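Local structure of tailspike protein (3RIQ) at residues E25-A30 against E46-G51; V220-N225 against L265-I270; G394-A399 against V407-S412. The protein recognises Salmonella lipopolysaccharide as the tailspike receptor-binding domain of phage 9NA and probably cleaves this receptor as an endorhamnosidase. All blocks are in the same frame, centred on the assembly; numbering follows the deposited sequence.

Interaction 1: residues E25-A30 against E46-G51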
ATOM      1  N   GLU A  25      12.637  41.868 -23.143  1.00 15.31           N
ATOM      2  CA  GLU A  25      11.805  42.613 -24.110  1.00 15.97           C
ATOM      3  C   GLU A  25      10.476  41.896 -24.373  1.00 15.33           C
ATOM      4  O   GLU A  25       9.416  42.524 -24.456  1.00 15.13           O
ATOM      5  CB  GLU A  25      12.562  42.787 -25.424  1.00 16.08           C
ATOM      6  CG  GLU A  25      13.666  43.834 -25.377  1.00 16.89           C
ATOM      7  CD  GLU A  25      14.710  43.686 -26.470  1.00 21.94           C
ATOM      8  OE1 GLU A  25      14.707  42.669 -27.195  1.00 24.23           O
ATOM      9  OE2 GLU A  25      15.558  44.591 -26.582  1.00 26.39           O
ATOM     10  N   ALA A  26      10.526  40.568 -24.462  1.00 15.34           N
ATOM     11  CA  ALA A  26       9.313  39.769 -24.670  1.00 14.13           C
ATOM     12  C   ALA A  26       8.378  39.854 -23.440  1.00 14.88           C
ATOM     13  O   ALA A  26       7.166  40.045 -23.588  1.00 13.45           O
ATOM     14  CB  ALA A  26       9.690  38.309 -24.987  1.00 14.61           C
ATOM     15  N   ALA A  27       8.958  39.761 -22.235  1.00 14.34           N
ATOM     16  CA  ALA A  27       8.182  39.852 -21.004  1.00 14.25           C
ATOM     17  C   ALA A  27       7.508  41.212 -20.871  1.00 14.55           C
ATOM     18  O   ALA A  27       6.342  41.276 -20.450  1.00 14.70           O
ATOM     19  CB  ALA A  27       9.079  39.628 -19.810  1.00 14.00           C
ATOM     20  N   THR A  28       8.243  42.292 -21.198  1.00 13.58           N
ATOM     21  CA  THR A  28       7.677  43.646 -21.170  1.00 14.91           C
ATOM     22  C   THR A  28       6.463  43.765 -22.091  1.00 14.53           C
ATOM     23  O   THR A  28       5.421  44.367 -21.697  1.00 15.80           O
ATOM     24  CB  THR A  28       8.766  44.678 -21.518  1.00 14.19           C
ATOM     25  OG1 THR A  28       9.734  44.672 -20.465  1.00 15.88           O
ATOM     26  CG2 THR A  28       8.201  46.106 -21.608  1.00 16.41           C
ATOM     27  N   ALA A  29       6.556  43.185 -23.287  1.00 14.39           N
ATOM     28  CA  ALA A  29       5.478  43.280 -24.274  1.00 14.31           C
ATOM     29  C   ALA A  29       4.274  42.406 -23.890  1.00 13.88           C
ATOM     30  O   ALA A  29       3.159  42.694 -24.301  1.00 15.19           O
ATOM     31  CB  ALA A  29       5.999  42.851 -25.629  1.00 14.57           C
ATOM     32  N   ALA A  30       4.511  41.338 -23.121  1.00 14.43           N
ATOM     33  CA  ALA A  30       3.466  40.349 -22.823  1.00 13.76           C
ATOM     34  C   ALA A  30       2.304  40.905 -22.029  1.00 14.50           C
ATOM     35  O   ALA A  30       2.470  41.784 -21.190  1.00 14.62           O
ATOM     36  CB  ALA A  30       4.103  39.137 -22.074  1.00 13.12           C
ATOM     37  N   GLU A  46      21.501  36.853 -15.730  1.00 13.75           N
ATOM     38  CA  GLU A  46      20.433  37.547 -16.449  1.00 13.50           C
ATOM     39  C   GLU A  46      19.166  37.572 -15.596  1.00 13.93           C
ATOM     40  O   GLU A  46      18.880  36.623 -14.848  1.00 13.66           O
ATOM     41  CB  GLU A  46      20.135  36.820 -17.798  1.00 13.94           C
ATOM     42  CG  GLU A  46      19.106  37.577 -18.675  1.00 15.31           C
ATOM     43  CD  GLU A  46      19.017  37.049 -20.091  1.00 17.64           C
ATOM     44  OE1 GLU A  46      17.947  37.262 -20.719  1.00 20.41           O
ATOM     45  OE2 GLU A  46      20.009  36.457 -20.579  1.00 17.12           O
ATOM     46  N   ALA A  47      18.402  38.652 -15.702  1.00 13.67           N
ATOM     47  CA  ALA A  47      17.161  38.764 -14.956  1.00 14.45           C
ATOM     48  C   ALA A  47      16.033  39.167 -15.899  1.00 15.80           C
ATOM     49  O   ALA A  47      16.234  39.920 -16.887  1.00 18.80           O
ATOM     50  CB  ALA A  47      17.310  39.781 -13.842  1.00 15.61           C
ATOM     51  N   VAL A  48      14.843  38.677 -15.592  1.00 14.50           N
ATOM     52  CA  VAL A  48      13.616  38.987 -16.336  1.00 14.56           C
ATOM     53  C   VAL A  48      12.586  39.455 -15.325  1.00 13.94           C
ATOM     54  O   VAL A  48      12.255  38.715 -14.366  1.00 13.75           O
ATOM     55  CB  VAL A  48      13.070  37.775 -17.121  1.00 14.38           C
ATOM     56  CG1 VAL A  48      11.832  38.177 -17.936  1.00 15.45           C
ATOM     57  CG2 VAL A  48      14.163  37.239 -18.050  1.00 17.51           C
ATOM     58  N   ASP A  49      12.110  40.688 -15.530  1.00 14.01           N
ATOM     59  CA  ASP A  49      11.097  41.294 -14.673  1.00 14.59           C
ATOM     60  C   ASP A  49       9.740  41.179 -15.374  1.00 14.39           C
ATOM     61  O   ASP A  49       9.539  41.781 -16.431  1.00 14.85           O
ATOM     62  CB  ASP A  49      11.460  42.788 -14.469  1.00 15.14           C
ATOM     63  CG  ASP A  49      10.411  43.578 -13.677  1.00 18.62           C
ATOM     64  OD1 ASP A  49       9.403  43.050 -13.200  1.00 15.93           O
ATOM     65  OD2 ASP A  49      10.641  44.812 -13.508  1.00 26.56           O
ATOM     66  N   PHE A  50       8.834  40.378 -14.796  1.00 13.27           N
ATOM     67  CA  PHE A  50       7.518  40.113 -15.410  1.00 13.17           C
ATOM     68  C   PHE A  50       6.434  41.088 -14.990  1.00 13.67           C
ATOM     69  O   PHE A  50       5.259  40.914 -15.347  1.00 14.33           O
ATOM     70  CB  PHE A  50       7.100  38.637 -15.104  1.00 13.56           C
ATOM     71  CG  PHE A  50       7.929  37.620 -15.857  1.00 12.75           C
ATOM     72  CD1 PHE A  50       7.684  37.353 -17.212  1.00 12.55           C
ATOM     73  CD2 PHE A  50       8.978  36.941 -15.208  1.00 13.37           C
ATOM     74  CE1 PHE A  50       8.437  36.398 -17.884  1.00 13.51           C
ATOM     75  CE2 PHE A  50       9.754  36.000 -15.890  1.00 14.39           C
ATOM     76  CZ  PHE A  50       9.477  35.711 -17.204  1.00 13.36           C
ATOM     77  N   GLY A  51       6.803  42.082 -14.185  1.00 14.17           N
ATOM     78  CA  GLY A  51       5.924  43.209 -13.876  1.00 14.99           C
ATOM     79  C   GLY A  51       4.645  42.870 -13.121  1.00 14.35           C
ATOM     80  O   GLY A  51       3.669  43.621 -13.192  1.00 16.30           O
TER
HETATM   81  O   HOH W   1       7.113  42.895 -17.669  1.00 22.39           O

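Interaction 2: residues V220-N225 against L265-I270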
ATOM      1  N   VAL A 220      14.518  16.374  -5.050  1.00 11.37           N
ATOM      2  CA  VAL A 220      13.784  17.531  -4.529  1.00 10.53           C
ATOM      3  C   VAL A 220      14.376  17.849  -3.187  1.00 10.82           C
ATOM      4  O   VAL A 220      14.626  16.931  -2.384  1.00 11.43           O
ATOM      5  CB  VAL A 220      12.253  17.260  -4.388  1.00 10.34           C
ATOM      6  CG1 VAL A 220      11.542  18.546  -3.988  1.00 12.26           C
ATOM      7  CG2 VAL A 220      11.660  16.673  -5.691  1.00 12.32           C
ATOM      8  N   LEU A 221      14.591  19.157  -2.929  1.00 11.13           N
ATOM      9  CA  LEU A 221      15.227  19.620  -1.692  1.00 10.84           C
ATOM     10  C   LEU A 221      14.389  20.734  -1.057  1.00 11.32           C
ATOM     11  O   LEU A 221      13.990  21.696  -1.753  1.00 12.17           O
ATOM     12  CB  LEU A 221      16.635  20.143  -2.019  1.00 11.25           C
ATOM     13  CG  LEU A 221      17.402  20.755  -0.834  1.00 11.27           C
ATOM     14  CD1 LEU A 221      17.755  19.675   0.173  1.00 13.74           C
ATOM     15  CD2 LEU A 221      18.647  21.428  -1.322  1.00 13.34           C
ATOM     16  N   PHE A 222      14.072  20.577   0.225  1.00 11.06           N
ATOM     17  CA  PHE A 222      13.299  21.578   1.010  1.00 11.02           C
ATOM     18  C   PHE A 222      14.184  22.301   2.029  1.00 11.70           C
ATOM     19  O   PHE A 222      14.941  21.652   2.761  1.00 12.13           O
ATOM     20  CB  PHE A 222      12.148  20.912   1.773  1.00 10.78           C
ATOM     21  CG  PHE A 222      11.089  20.335   0.873  1.00 10.25           C
ATOM     22  CD1 PHE A 222       9.972  21.086   0.503  1.00 12.14           C
ATOM     23  CD2 PHE A 222      11.251  19.064   0.312  1.00 11.11           C
ATOM     24  CE1 PHE A 222       9.006  20.573  -0.375  1.00 11.97           C
ATOM     25  CE2 PHE A 222      10.277  18.549  -0.562  1.00 12.78           C
ATOM     26  CZ  PHE A 222       9.176  19.304  -0.912  1.00 12.33           C
ATOM     27  N   ILE A 223      14.096  23.641   2.041  1.00 11.74           N
ATOM     28  CA  ILE A 223      14.819  24.481   2.986  1.00 11.77           C
ATOM     29  C   ILE A 223      13.828  25.428   3.665  1.00 12.20           C
ATOM     30  O   ILE A 223      13.190  26.249   2.985  1.00 11.18           O
ATOM     31  CB  ILE A 223      15.906  25.299   2.216  1.00 12.19           C
ATOM     32  CG1 ILE A 223      17.002  24.366   1.718  1.00 12.08           C
ATOM     33  CG2 ILE A 223      16.482  26.454   3.079  1.00 12.43           C
ATOM     34  CD1 ILE A 223      17.891  24.978   0.585  1.00 13.94           C
ATOM     35  N   ARG A 224      13.681  25.288   4.988  1.00 10.80           N
ATOM     36  CA  ARG A 224      12.772  26.146   5.789  1.00 11.44           C
ATOM     37  C   ARG A 224      11.348  26.169   5.217  1.00 11.65           C
ATOM     38  O   ARG A 224      10.754  27.257   4.999  1.00 11.25           O
ATOM     39  CB  ARG A 224      13.327  27.590   6.003  1.00 12.57           C
ATOM     40  CG  ARG A 224      12.721  28.253   7.230  1.00 11.75           C
ATOM     41  CD  ARG A 224      13.334  29.658   7.504  1.00 12.80           C
ATOM     42  NE  ARG A 224      12.650  30.263   8.671  1.00 12.11           N
ATOM     43  CZ  ARG A 224      12.971  30.032   9.947  1.00 12.62           C
ATOM     44  NH1 ARG A 224      14.020  29.266  10.265  1.00 13.45           N
ATOM     45  NH2 ARG A 224      12.278  30.627  10.932  1.00 14.67           N
ATOM     46  N   ASN A 225      10.820  24.966   4.946  1.00 10.68           N
ATOM     47  CA  ASN A 225       9.408  24.793   4.556  1.00 11.66           C
ATOM     48  C   ASN A 225       8.620  24.161   5.703  1.00 11.66           C
ATOM     49  O   ASN A 225       9.149  23.300   6.427  1.00 13.01           O
ATOM     50  CB  ASN A 225       9.260  23.940   3.276  1.00 12.24           C
ATOM     51  CG  ASN A 225       9.441  24.755   1.994  1.00 11.18           C
ATOM     52  OD1 ASN A 225       8.544  24.761   1.122  1.00 12.21           O
ATOM     53  ND2 ASN A 225      10.586  25.447   1.857  1.00 11.80           N
ATOM     54  N   LEU A 265       5.474  18.037   6.310  1.00 10.46           N
ATOM     55  CA  LEU A 265       5.354  17.763   4.871  1.00 11.06           C
ATOM     56  C   LEU A 265       4.806  16.350   4.671  1.00 10.72           C
ATOM     57  O   LEU A 265       4.789  15.524   5.620  1.00 12.32           O
ATOM     58  CB  LEU A 265       6.731  17.895   4.191  1.00 11.66           C
ATOM     59  CG  LEU A 265       7.337  19.308   4.317  1.00 12.08           C
ATOM     60  CD1 LEU A 265       8.786  19.317   3.790  1.00 12.58           C
ATOM     61  CD2 LEU A 265       6.506  20.356   3.545  1.00 13.26           C
ATOM     62  N   VAL A 266       4.372  16.070   3.438  1.00 11.08           N
ATOM     63  CA  VAL A 266       3.927  14.727   3.047  1.00 10.96           C
ATOM     64  C   VAL A 266       4.823  14.193   1.941  1.00 10.37           C
ATOM     65  O   VAL A 266       5.053  14.888   0.932  1.00 11.33           O
ATOM     66  CB  VAL A 266       2.464  14.759   2.521  1.00 11.17           C
ATOM     67  CG1 VAL A 266       2.046  13.339   2.039  1.00 14.46           C
ATOM     68  CG2 VAL A 266       1.502  15.264   3.598  1.00 14.03           C
ATOM     69  N   PHE A 267       5.349  12.982   2.149  1.00 10.83           N
ATOM     70  CA  PHE A 267       6.123  12.274   1.139  1.00 10.65           C
ATOM     71  C   PHE A 267       5.363  10.986   0.873  1.00 10.74           C
ATOM     72  O   PHE A 267       5.321  10.098   1.752  1.00 12.61           O
ATOM     73  CB  PHE A 267       7.544  11.983   1.654  1.00 10.75           C
ATOM     74  CG  PHE A 267       8.300  13.234   2.051  1.00 11.60           C
ATOM     75  CD1 PHE A 267       8.982  13.973   1.086  1.00 12.93           C
ATOM     76  CD2 PHE A 267       8.268  13.728   3.384  1.00 13.36           C
ATOM     77  CE1 PHE A 267       9.673  15.138   1.445  1.00 14.44           C
ATOM     78  CE2 PHE A 267       8.949  14.920   3.739  1.00 14.96           C
ATOM     79  CZ  PHE A 267       9.649  15.615   2.766  1.00 14.75           C
ATOM     80  N   ASP A 268       4.763  10.897  -0.321  1.00 10.18           N
ATOM     81  CA  ASP A 268       3.850   9.794  -0.655  1.00 11.56           C
ATOM     82  C   ASP A 268       4.217   9.195  -2.015  1.00 11.59           C
ATOM     83  O   ASP A 268       4.090   9.878  -3.033  1.00 12.70           O
ATOM     84  CB  ASP A 268       2.395  10.321  -0.660  1.00 12.09           C
ATOM     85  CG  ASP A 268       1.375   9.300  -1.185  1.00 12.30           C
ATOM     86  OD1 ASP A 268       1.635   8.076  -1.174  1.00 13.88           O
ATOM     87  OD2 ASP A 268       0.264   9.742  -1.580  1.00 15.41           O
ATOM     88  N   ASN A 269       4.639   7.932  -2.030  1.00 11.48           N
ATOM     89  CA  ASN A 269       4.929   7.220  -3.270  1.00 11.14           C
ATOM     90  C   ASN A 269       6.146   7.775  -3.978  1.00 11.37           C
ATOM     91  O   ASN A 269       6.057   8.391  -5.063  1.00 12.88           O
ATOM     92  CB  ASN A 269       3.722   7.159  -4.210  1.00 12.32           C
ATOM     93  CG  ASN A 269       3.914   6.122  -5.311  1.00 13.83           C
ATOM     94  OD1 ASN A 269       4.831   5.314  -5.212  1.00 17.24           O
ATOM     95  ND2 ASN A 269       3.122   6.187  -6.378  1.00 13.79           N
ATOM     96  N   ILE A 270       7.288   7.544  -3.364  1.00 11.20           N
ATOM     97  CA  ILE A 270       8.559   7.915  -3.937  1.00 12.07           C
ATOM     98  C   ILE A 270       9.297   6.614  -4.192  1.00 10.96           C
ATOM     99  O   ILE A 270       9.375   5.767  -3.306  1.00 11.74           O
ATOM    100  CB  ILE A 270       9.357   8.825  -3.005  1.00 12.64           C
ATOM    101  CG1 ILE A 270       8.568  10.126  -2.740  1.00 16.42           C
ATOM    102  CG2 ILE A 270      10.794   9.101  -3.607  1.00 13.36           C
ATOM    103  CD1 ILE A 270       9.133  11.007  -1.671  1.00 18.82           C
TER

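Interaction 3: residues G394-A399 against V407-S412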
ATOM      1  N   GLY A 394      25.033  -8.639  12.506  1.00 18.07           N
ATOM      2  CA  GLY A 394      24.164  -7.677  13.206  1.00 18.32           C
ATOM      3  C   GLY A 394      22.782  -8.201  13.563  1.00 16.86           C
ATOM      4  O   GLY A 394      22.587  -9.426  13.805  1.00 18.25           O
ATOM      5  N   TYR A 395      21.828  -7.273  13.630  1.00 16.29           N
ATOM      6  CA  TYR A 395      20.450  -7.572  14.057  1.00 15.11           C
ATOM      7  C   TYR A 395      19.489  -7.321  12.898  1.00 15.06           C
ATOM      8  O   TYR A 395      19.715  -6.436  12.067  1.00 15.56           O
ATOM      9  CB  TYR A 395      20.052  -6.592  15.160  1.00 15.76           C
ATOM     10  CG  TYR A 395      20.748  -6.874  16.489  1.00 17.62           C
ATOM     11  CD1 TYR A 395      20.083  -7.512  17.519  1.00 19.68           C
ATOM     12  CD2 TYR A 395      22.075  -6.498  16.693  1.00 20.34           C
ATOM     13  CE1 TYR A 395      20.738  -7.790  18.739  1.00 21.80           C
ATOM     14  CE2 TYR A 395      22.734  -6.736  17.895  1.00 22.62           C
ATOM     15  CZ  TYR A 395      22.062  -7.383  18.914  1.00 23.34           C
ATOM     16  OH  TYR A 395      22.737  -7.622  20.091  1.00 27.03           O
ATOM     17  N   ALA A 396      18.397  -8.074  12.884  1.00 13.82           N
ATOM     18  CA  ALA A 396      17.268  -7.732  12.015  1.00 14.51           C
ATOM     19  C   ALA A 396      16.588  -6.438  12.471  1.00 14.64           C
ATOM     20  O   ALA A 396      16.302  -5.549  11.644  1.00 14.62           O
ATOM     21  CB  ALA A 396      16.256  -8.876  11.987  1.00 14.40           C
ATOM     22  N   VAL A 397      16.322  -6.347  13.782  1.00 14.21           N
ATOM     23  CA  VAL A 397      15.756  -5.148  14.389  1.00 14.27           C
ATOM     24  C   VAL A 397      16.568  -4.779  15.613  1.00 14.47           C
ATOM     25  O   VAL A 397      16.578  -5.524  16.627  1.00 15.68           O
ATOM     26  CB  VAL A 397      14.262  -5.313  14.775  1.00 14.60           C
ATOM     27  CG1 VAL A 397      13.709  -4.019  15.382  1.00 16.34           C
ATOM     28  CG2 VAL A 397      13.427  -5.696  13.527  1.00 16.96           C
ATOM     29  N   TYR A 398      17.215  -3.609  15.537  1.00 14.81           N
ATOM     30  CA  TYR A 398      17.984  -3.095  16.664  1.00 14.87           C
ATOM     31  C   TYR A 398      17.281  -1.818  17.113  1.00 14.92           C
ATOM     32  O   TYR A 398      17.437  -0.749  16.515  1.00 14.70           O
ATOM     33  CB  TYR A 398      19.444  -2.830  16.276  1.00 15.60           C
ATOM     34  CG  TYR A 398      20.306  -2.448  17.463  1.00 16.55           C
ATOM     35  CD1 TYR A 398      20.922  -3.430  18.223  1.00 21.26           C
ATOM     36  CD2 TYR A 398      20.503  -1.104  17.836  1.00 18.14           C
ATOM     37  CE1 TYR A 398      21.715  -3.098  19.320  1.00 22.46           C
ATOM     38  CE2 TYR A 398      21.285  -0.772  18.925  1.00 21.22           C
ATOM     39  CZ  TYR A 398      21.876  -1.779  19.672  1.00 23.20           C
ATOM     40  OH  TYR A 398      22.672  -1.483  20.764  1.00 27.40           O
ATOM     41  N   ALA A 399      16.484  -1.947  18.164  1.00 15.09           N
ATOM     42  CA  ALA A 399      15.575  -0.865  18.575  1.00 15.84           C
ATOM     43  C   ALA A 399      15.386  -0.932  20.103  1.00 15.95           C
ATOM     44  O   ALA A 399      14.279  -1.138  20.594  1.00 15.29           O
ATOM     45  CB  ALA A 399      14.243  -0.986  17.809  1.00 15.40           C
ATOM     46  N   VAL A 407       6.349  -9.002  13.745  1.00 14.67           N
ATOM     47  CA  VAL A 407       7.664  -9.009  13.122  1.00 14.94           C
ATOM     48  C   VAL A 407       7.964 -10.392  12.563  1.00 14.86           C
ATOM     49  O   VAL A 407       7.716 -11.413  13.222  1.00 15.41           O
ATOM     50  CB  VAL A 407       8.799  -8.619  14.133  1.00 15.83           C
ATOM     51  CG1 VAL A 407      10.126  -8.552  13.437  1.00 16.66           C
ATOM     52  CG2 VAL A 407       8.502  -7.321  14.765  1.00 18.68           C
ATOM     53  N   SER A 408       8.507 -10.410  11.350  1.00 15.66           N
ATOM     54  CA  SER A 408       8.905 -11.627  10.672  1.00 16.48           C
ATOM     55  C   SER A 408      10.309 -11.459  10.098  1.00 16.30           C
ATOM     56  O   SER A 408      10.594 -10.419   9.469  1.00 16.58           O
ATOM     57  CB  SER A 408       7.869 -11.914   9.551  1.00 17.28           C
ATOM     58  OG  SER A 408       8.303 -12.967   8.732  1.00 23.54           O
ATOM     59  N   CYS A 409      11.187 -12.451  10.334  1.00 15.62           N
ATOM     60  CA  CYS A 409      12.541 -12.432   9.780  1.00 16.36           C
ATOM     61  C   CYS A 409      12.726 -13.631   8.888  1.00 16.19           C
ATOM     62  O   CYS A 409      12.639 -14.781   9.367  1.00 16.84           O
ATOM     63  CB  CYS A 409      13.609 -12.428  10.886  1.00 16.51           C
ATOM     64  SG  CYS A 409      13.374 -11.086  12.059  1.00 18.96           S
ATOM     65  N   ALA A 410      12.969 -13.395   7.609  1.00 16.78           N
ATOM     66  CA  ALA A 410      12.963 -14.476   6.606  1.00 17.12           C
ATOM     67  C   ALA A 410      14.337 -15.066   6.375  1.00 18.02           C
ATOM     68  O   ALA A 410      15.373 -14.531   6.828  1.00 19.58           O
ATOM     69  CB  ALA A 410      12.407 -13.945   5.266  1.00 17.78           C
ATOM     70  N   GLY A 411      14.343 -16.200   5.676  1.00 17.94           N
ATOM     71  CA  GLY A 411      15.584 -16.779   5.161  1.00 20.09           C
ATOM     72  C   GLY A 411      16.497 -17.288   6.256  1.00 21.14           C
ATOM     73  O   GLY A 411      16.021 -17.727   7.315  1.00 21.58           O
ATOM     74  N   SER A 412      17.803 -17.211   5.980  1.00 21.65           N
ATOM     75  CA  SER A 412      18.846 -17.732   6.866  1.00 22.52           C
ATOM     76  C   SER A 412      19.792 -16.649   7.385  1.00 22.12           C
ATOM     77  O   SER A 412      20.811 -16.957   7.998  1.00 23.86           O
ATOM     78  CB  SER A 412      19.681 -18.798   6.132  1.00 22.96           C
ATOM     79  OG  SER A 412      20.346 -18.234   5.001  1.00 25.58           O
TER

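Interaction 1: residues E25-A30 against E46-G51
The carbonyl oxygen of Ala-27, near the C-terminal end of its helix, is approached by three groups. Lys-53 NZ donates to it, Ala-30 N makes a weak bond to it, and a water bridges it to the strand. That water gives one hydrogen to Asp-49 O, 2.9 Å from the water oxygen, and a weak bond to Ala-27 O at 3.3 Å. Between the two segments this water is the polar link; just outside them, Gln-24 of the same helix accepts from Asp-49 N through OE1. Beside the bridge the packing is apolar and centres on one methyl. Ala-27 CB points at the strand and meets Val-48 CG1 at 3.6 Å and Phe-50 CD1 at 3.7 Å. In Val-48, CG1 lies anti to the backbone N (chi1 -177°), which carries this branch over to Ala-27 and at the same time over one face of the Phe-50 ring, 3.5 Å above the plane and toward the rim. The valine methyl is thus shared between the alanine and the phenylalanine, while Ala-27 CB comes to that ring obliquely. The backbone around Phe-50 forms an Asx turn: Gly-51 N donates to Asp-49 OD1 at 2.9 Å, reaching it from above the carboxylate plane, and Asn-73 ND2 binds the same oxygen. Behind the contact, strand 46-49 pairs with strand 67-72, whose Trp-71 meets Phe-50 edge-to-face. Helix 23-29 sets Ala-26 on Leu-34 of strand 33-36, which Phe-50 also touches, an arrangement consistent with a helix closing the N-terminal end of the beta-helix.

Interaction 2: residues V220-N225 against L265-I270
This is a purely apolar contact across the interior of the right-handed beta-helix, in which Phe-222 of strand 220-223 meets Leu-265, just before strand 266-273, and Phe-267 within it. All three side chains are buried, and no hydrogen bond crosses between the segments. The leucine makes the more specific approach: its CD1 methyl sits over one face of the Phe-222 ring, 4.1 Å from the centroid and 21° off the ring normal, a CH-pi contact displaced toward the CG and CD1 side of the ring. Leu-265 gets there with CG anti to its carbonyl carbon (chi1 -61°) and a nearly extended second torsion, which lays CD1 over the Phe-222 ring. Phe-267 comes to the other end of the same ring, CE1 to Phe-222 CE2 at 4.0 Å. The two phenylalanines run past each other in opposite senses and meet obliquely. At the rim of the Phe-222 ring and in its plane lies CG of Asn-225. That amide is held next to the aromatic pair: its ND2 donates to Ile-223 O at 2.9 Å, a bent bond arriving from above the carbonyl plane, and also to Asn-195 OD1, while its OD1 accepts from Asn-205 ND2. Val-235, from a strand lying between the two in sequence, touches Phe-222 as well, and Thr-250 touches Phe-267. Inward-pointing aromatic and aliphatic residues stacked from successive turns are characteristic of the core of a right-handed parallel beta-helix, the fold of this pectate-lyase-like family.

Interaction 3: residues G394-A399 against V407-S412
In Cys-409 a first torsion of -54° sets SG anti to the carbonyl carbon and beside the backbone N, and this turns the sulfur onto the methyl of Ala-396. SG and Ala-396 CB lie 3.6 Å apart, the closest approach of the two segments. A second, looser touch is made by the valines. In Val-407 the CG1 branch stands anti to the backbone N (chi1 -176°) and extends toward the other segment, where it meets CG2 of Val-397 at 4.4 Å. The four side chains leave their backbones facing one another, and the chains stay well apart: the alpha carbons of Ala-396 and Cys-409 are 7.0 Å from each other, and those of Val-397 and Val-407 are 9.1 Å. The two segments are not hydrogen-bonded neighbours but face each other across the inside of the beta-helix. Strand 397-399 instead pairs with 374-376 and 417-419, and strand 402-409 with 381-388 and 421-427. Ile-385 of the preceding turn touches both valines, extending the apolar patch. Cys-409 also packs on Gln-426 of the third subunit, and Ser-408 and Ala-410 pack on Asn-406 and Ser-405 of that subunit, so this segment takes part in the trimer interface. Toward Ala-396 the sulfur serves as an apolar surface; with all four touching residues buried, the contact probably rests on van der Waals packing and the hydrophobic effect.

How the interactions relate
From the N terminus, interaction 1 closes first, bringing helix 23-29 against strand 46-49 over a loop of 15 residues. Interaction 2 follows, with 39 residues between its segments, enough to hold the intervening strands 234-236, 238-241 and 249-250. Interaction 3 comes last, over a connection of just seven residues. The three loops are in series, none nesting in or crossing another. Centres lie about 31 Å apart between interactions 1 and 2, about 29 Å between 2 and 3 and about 59 Å between 1 and 3, so the contacts are strung nearly in line along the beta-helix, from its N-terminal end through its middle toward its C-terminal turns.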